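Local coordinates for protease (Actinomadura keratinilytica, PDB 8C4X), which is the I9-family propeptide, probably an inhibitor and folding aid, of a subtilisin-like S8 enzyme that probably acts as a serine endopeptidase, at residues Q18-L23 with K46-F51; T22-V27 with G68-E73. One frame throughout, in Å; residues are numbered along the deposited sequence.

Interaction 1: Q18-L23 with K46-F51; sequences QYIVTL and KVLNGF
Asn49 O takes two donors from successive residues: Leu23 N gives it a nearly straight hydrogen bond of 2.8 Å, and the C-H of Thr22 adds a contact with CA 3.2 Å from the same oxygen. Phe51 O is used alike, by Val21 N with an N-H...O angle of 177° and by the C-H on Ile20 CA. Phe51 N returns a bond to Val21 O in the plane of that carbonyl, so Val21 and Phe51 form an antiparallel hydrogen-bonded pair. Beside it Thr22 and Gly50 make a non-hydrogen-bonded pair, their CA atoms 4.0 Å apart; any CB on Gly50 would run into Val21 O, which accounts for the glycine. Phe51 holds CG between its backbone N and carbonyl carbon (chi1 62°), and its side chain runs beside that of Val21, pointing the same way. Val21 CB stands 3.6 Å above the ring plane, offset toward the rim, in a CH-pi contact; CG1 lies 3.7 Å from Phe51 CE1, while CG2 approaches CZ and CE2. An alanine in place of Phe51 would probably open a gap against Val21 and leave its methyls without their aromatic partner. On the opposite face, that of Thr22, Leu48 CD1 meets Thr22 CG2 at 4.1 Å. CG of Asn49 is anti to its backbone N (chi1 -168°), on the side of Leu23; from there ND2 makes a weak bond to Leu23 O at 3.4 Å, its stronger partner being Val27 O. Strand 18-23 lies between strand 50-54 and strand 69-76 in the ferredoxin-like sheet of the I9 domain. Phe51 and Leu23 pack on helix 29-36, through Val33 and through Val29 and Thr32, and Val21 reaches Leu63 of helix 57-64.

Interaction 2: T22-V27 with G68-E73; sequences TLKKGV and GVASIE
Thr22 O accepts from two successive amides, Ala70 N at 2.8 Å and Ser71 N at 3.1 Å. Both reach it from the same face of its carbonyl plane, and the Ser71 donor lies 36° out of that plane. Thr22 N answers with a bond to Ser71 O, and the two side chains add a short hydroxyl-hydroxyl hydrogen bond, Thr22 OG1 to Ser71 OG, of 2.6 Å. Each of these oxygens sits between its own backbone N and carbonyl carbon (chi1 78° and 65°), both on one face of the sheet. Ala70 CB packs on the same threonine, 3.5 Å from Thr22 OG1. Two residues facing one make a classic beta bulge in this antiparallel pairing of the first and last long strands of the ferredoxin-like fold, and Ala70 has the near-helical backbone angles of its first position. Past the bulge the register moves by one: Leu23 and Val69 form a non-hydrogen-bonded pair with diverging side chains, though Leu23 CD2 is 4.1 Å from Val69 CG2. Lys24 N then binds Gly68 O at 2.8 Å, and Gly68 O also receives a CA-H...O contact from Leu23 CA. The extended Lys24 chain passes Ala70 CB with its CG and brings NZ to a water that also accepts from Gly68 N. Gly68 has a positive phi, which suits glycine, and Val27 CG2 rests 3.9 Å from Gly68 CA. Val27 is brought back by the type II turn from Lys24, closed by its N on Lys24 O, with Gly26 at the positive-phi corner. Further out, Val27 touches Thr32 of helix 29-36, while Val69 packs on Leu63 of helix 57-64.

Interactions 1 and 2 are the two edges of one central strand, 18-23, with Thr22 and Leu23 in both; their centres lie about 7 Å apart. The pairing of interaction 2 carries on down the strand through a probable hydrogen bond from Ile20 N to Glu73 O, 2.8 Å. At the other end the turn belonging to interaction 2 is tied to interaction 1 by Asn49 ND2, 2.9 Å from Val27 O. No active site lies in this chain: the catalytic residues belong to the S8 domain. In related subtilisin propeptides the helix-free face of this sheet packs on the protease, so the Thr22 face probably does likewise here.

Interaction 1: Q18-L23 with K46-F51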
loop_
_atom_site.group_PDB
_atom_site.type_symbol
_atom_site.label_atom_id
_atom_site.label_comp_id
_atom_site.label_asym_id
_atom_site.label_seq_id
_atom_site.Cartn_x
_atom_site.Cartn_y
_atom_site.Cartn_z
ATOM N N GLN B 18 -7.980 3.263 -1.733
ATOM C CA GLN B 18 -6.678 3.736 -2.185
ATOM C C GLN B 18 -5.705 3.672 -1.014
ATOM O O GLN B 18 -6.051 4.101 0.093
ATOM C CB GLN B 18 -6.795 5.164 -2.732
ATOM C CG GLN B 18 -5.617 5.639 -3.530
ATOM C CD GLN B 18 -5.961 6.869 -4.347
ATOM O OE1 GLN B 18 -6.644 6.774 -5.370
ATOM N NE2 GLN B 18 -5.478 8.030 -3.909
ATOM N N TYR B 19 -4.495 3.151 -1.260
ATOM C CA TYR B 19 -3.591 2.773 -0.178
ATOM C C TYR B 19 -2.152 3.148 -0.496
ATOM O O TYR B 19 -1.752 3.253 -1.657
ATOM C CB TYR B 19 -3.663 1.256 0.118
ATOM C CG TYR B 19 -5.070 0.832 0.411
ATOM C CD1 TYR B 19 -5.583 0.915 1.702
ATOM C CD2 TYR B 19 -5.904 0.419 -0.613
ATOM C CE1 TYR B 19 -6.899 0.554 1.971
ATOM C CE2 TYR B 19 -7.221 0.063 -0.364
ATOM C CZ TYR B 19 -7.707 0.130 0.927
ATOM O OH TYR B 19 -9.012 -0.227 1.168
ATOM N N ILE B 20 -1.390 3.371 0.573
ATOM C CA ILE B 20 0.064 3.464 0.534
ATOM C C ILE B 20 0.615 2.193 1.162
ATOM O O ILE B 20 0.272 1.866 2.302
ATOM C CB ILE B 20 0.567 4.692 1.308
ATOM C CG1 ILE B 20 0.070 5.986 0.663
ATOM C CG2 ILE B 20 2.085 4.691 1.415
ATOM C CD1 ILE B 20 0.177 7.174 1.591
ATOM N N VAL B 21 1.500 1.505 0.443
ATOM C CA VAL B 21 2.054 0.228 0.881
ATOM C C VAL B 21 3.567 0.368 0.988
ATOM O O VAL B 21 4.209 0.882 0.065
ATOM C CB VAL B 21 1.686 -0.897 -0.102
ATOM C CG1 VAL B 21 2.277 -2.232 0.367
ATOM C CG2 VAL B 21 0.175 -0.990 -0.265
ATOM N N THR B 22 4.141 -0.078 2.103
ATOM C CA THR B 22 5.594 -0.144 2.160
ATOM C C THR B 22 6.029 -1.590 2.328
ATOM O O THR B 22 5.310 -2.418 2.903
ATOM C CB THR B 22 6.233 0.725 3.274
ATOM O OG1 THR B 22 6.113 0.089 4.546
ATOM C CG2 THR B 22 5.609 2.122 3.326
ATOM N N LEU B 23 7.190 -1.876 1.759
ATOM C CA LEU B 23 7.765 -3.209 1.702
ATOM C C LEU B 23 9.031 -3.242 2.548
ATOM O O LEU B 23 9.695 -2.220 2.739
ATOM C CB LEU B 23 8.084 -3.594 0.253
ATOM C CG LEU B 23 6.909 -3.425 -0.719
ATOM C CD1 LEU B 23 7.266 -3.835 -2.164
ATOM C CD2 LEU B 23 5.695 -4.198 -0.231
ATOM N N LYS B 46 13.144 6.123 -2.710
ATOM C CA LYS B 46 14.093 6.943 -1.971
ATOM C C LYS B 46 13.591 7.334 -0.584
ATOM O O LYS B 46 14.305 7.147 0.407
ATOM C CB LYS B 46 14.428 8.203 -2.782
ATOM C CG LYS B 46 15.504 9.075 -2.172
ATOM C CD LYS B 46 16.849 8.374 -2.088
ATOM C CE LYS B 46 17.843 9.225 -1.313
ATOM N NZ LYS B 46 19.242 8.768 -1.527
ATOM N N VAL B 47 12.374 7.872 -0.481
ATOM C CA VAL B 47 11.867 8.260 0.835
ATOM C C VAL B 47 11.049 7.162 1.489
ATOM O O VAL B 47 10.806 7.219 2.704
ATOM C CB VAL B 47 11.014 9.543 0.788
ATOM C CG1 VAL B 47 11.851 10.713 0.276
ATOM C CG2 VAL B 47 9.742 9.343 -0.039
ATOM N N LEU B 48 10.617 6.171 0.715
ATOM C CA LEU B 48 9.959 4.972 1.195
ATOM C C LEU B 48 10.326 3.866 0.227
ATOM O O LEU B 48 10.643 4.122 -0.938
ATOM C CB LEU B 48 8.435 5.096 1.227
ATOM C CG LEU B 48 7.753 5.982 2.246
ATOM C CD1 LEU B 48 6.247 5.943 1.993
ATOM C CD2 LEU B 48 8.103 5.510 3.655
ATOM N N ASN B 49 10.265 2.634 0.710
ATOM C CA ASN B 49 10.298 1.469 -0.168
ATOM C C ASN B 49 8.845 1.049 -0.316
ATOM O O ASN B 49 8.319 0.296 0.496
ATOM C CB ASN B 49 11.155 0.353 0.419
ATOM C CG ASN B 49 11.448 -0.740 -0.588
ATOM O OD1 ASN B 49 11.688 -0.460 -1.763
ATOM N ND2 ASN B 49 11.449 -1.993 -0.128
ATOM N N GLY B 50 8.161 1.580 -1.322
ATOM C CA GLY B 50 6.733 1.357 -1.344
ATOM C C GLY B 50 6.086 1.911 -2.587
ATOM O O GLY B 50 6.751 2.267 -3.561
ATOM N N PHE B 51 4.763 1.986 -2.529
ATOM C CA PHE B 51 3.982 2.429 -3.671
ATOM C C PHE B 51 2.605 2.824 -3.172
ATOM O O PHE B 51 2.231 2.542 -2.031
ATOM C CB PHE B 51 3.883 1.331 -4.745
ATOM C CG PHE B 51 3.189 0.072 -4.273
ATOM C CD1 PHE B 51 3.911 -0.952 -3.666
ATOM C CD2 PHE B 51 1.817 -0.086 -4.442
ATOM C CE1 PHE B 51 3.280 -2.115 -3.221
ATOM C CE2 PHE B 51 1.170 -1.252 -4.010
ATOM C CZ PHE B 51 1.908 -2.271 -3.404
#

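Interaction 2: T22-V27 with G68-E73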
loop_
_atom_site.group_PDB
_atom_site.type_symbol
_atom_site.label_atom_id
_atom_site.label_comp_id
_atom_site.label_asym_id
_atom_site.label_seq_id
_atom_site.Cartn_x
_atom_site.Cartn_y
_atom_site.Cartn_z
ATOM N N THR B 22 4.141 -0.078 2.103
ATOM C CA THR B 22 5.594 -0.144 2.160
ATOM C C THR B 22 6.029 -1.590 2.328
ATOM O O THR B 22 5.310 -2.418 2.903
ATOM C CB THR B 22 6.233 0.725 3.274
ATOM O OG1 THR B 22 6.113 0.089 4.546
ATOM C CG2 THR B 22 5.609 2.122 3.326
ATOM N N LEU B 23 7.190 -1.876 1.759
ATOM C CA LEU B 23 7.765 -3.209 1.702
ATOM C C LEU B 23 9.031 -3.242 2.548
ATOM O O LEU B 23 9.695 -2.220 2.739
ATOM C CB LEU B 23 8.084 -3.594 0.253
ATOM C CG LEU B 23 6.909 -3.425 -0.719
ATOM C CD1 LEU B 23 7.266 -3.835 -2.164
ATOM C CD2 LEU B 23 5.695 -4.198 -0.231
ATOM N N LYS B 24 9.358 -4.427 3.055
ATOM C CA LYS B 24 10.520 -4.573 3.916
ATOM C C LYS B 24 11.801 -4.260 3.148
ATOM O O LYS B 24 11.843 -4.272 1.915
ATOM C CB LYS B 24 10.568 -5.987 4.496
ATOM C CG LYS B 24 9.394 -6.292 5.419
ATOM C CD LYS B 24 9.450 -7.712 5.970
ATOM C CE LYS B 24 8.241 -8.009 6.844
ATOM N NZ LYS B 24 8.280 -9.396 7.390
ATOM N N LYS B 25 12.861 -3.974 3.903
ATOM C CA LYS B 25 14.148 -3.679 3.295
ATOM C C LYS B 25 14.586 -4.832 2.404
ATOM O O LYS B 25 14.463 -6.005 2.770
ATOM C CB LYS B 25 15.194 -3.412 4.380
ATOM C CG LYS B 25 16.296 -2.453 3.969
ATOM C CD LYS B 25 17.587 -3.188 3.648
ATOM N N GLY B 26 15.078 -4.488 1.210
ATOM C CA GLY B 26 15.534 -5.464 0.242
ATOM C C GLY B 26 14.460 -6.054 -0.646
ATOM O O GLY B 26 14.790 -6.797 -1.581
ATOM N N VAL B 27 13.190 -5.767 -0.386
ATOM C CA VAL B 27 12.096 -6.253 -1.217
ATOM C C VAL B 27 11.890 -5.258 -2.350
ATOM O O VAL B 27 11.844 -4.045 -2.119
ATOM C CB VAL B 27 10.813 -6.424 -0.388
ATOM C CG1 VAL B 27 9.642 -6.787 -1.278
ATOM C CG2 VAL B 27 11.013 -7.478 0.699
ATOM N N GLY B 68 6.833 -9.948 2.397
ATOM C CA GLY B 68 7.591 -8.751 2.115
ATOM C C GLY B 68 6.860 -7.457 2.389
ATOM O O GLY B 68 7.474 -6.390 2.298
ATOM N N VAL B 69 5.582 -7.517 2.737
ATOM C CA VAL B 69 4.829 -6.303 3.029
ATOM C C VAL B 69 5.129 -5.859 4.452
ATOM O O VAL B 69 5.046 -6.657 5.396
ATOM C CB VAL B 69 3.327 -6.534 2.819
ATOM C CG1 VAL B 69 2.537 -5.286 3.233
ATOM C CG2 VAL B 69 3.058 -6.881 1.358
ATOM N N ALA B 70 5.474 -4.580 4.613
ATOM C CA ALA B 70 5.782 -4.004 5.913
ATOM C C ALA B 70 4.620 -3.226 6.511
ATOM O O ALA B 70 4.357 -3.339 7.714
ATOM C CB ALA B 70 7.002 -3.084 5.813
ATOM N N SER B 71 3.923 -2.425 5.709
ATOM C CA SER B 71 2.817 -1.633 6.223
ATOM C C SER B 71 1.837 -1.358 5.096
ATOM O O SER B 71 2.194 -1.355 3.914
ATOM C CB SER B 71 3.289 -0.300 6.833
ATOM O OG SER B 71 3.856 0.541 5.847
ATOM N N ILE B 72 0.588 -1.118 5.484
ATOM C CA ILE B 72 -0.466 -0.690 4.571
ATOM C C ILE B 72 -1.250 0.409 5.269
ATOM O O ILE B 72 -1.661 0.250 6.423
ATOM C CB ILE B 72 -1.412 -1.839 4.160
ATOM C CG1 ILE B 72 -0.642 -3.004 3.536
ATOM C CG2 ILE B 72 -2.451 -1.323 3.185
ATOM C CD1 ILE B 72 -1.550 -4.220 3.249
ATOM N N GLU B 73 -1.469 1.522 4.571
ATOM C CA GLU B 73 -2.144 2.675 5.143
ATOM C C GLU B 73 -3.164 3.182 4.134
ATOM O O GLU B 73 -2.836 3.347 2.956
ATOM C CB GLU B 73 -1.105 3.755 5.477
ATOM C CG GLU B 73 -1.621 5.084 5.965
ATOM C CD GLU B 73 -0.491 6.081 6.159
ATOM O OE1 GLU B 73 0.567 5.699 6.716
ATOM O OE2 GLU B 73 -0.650 7.242 5.738
HETATM O O HOH W 1 6.677 -10.805 5.016
#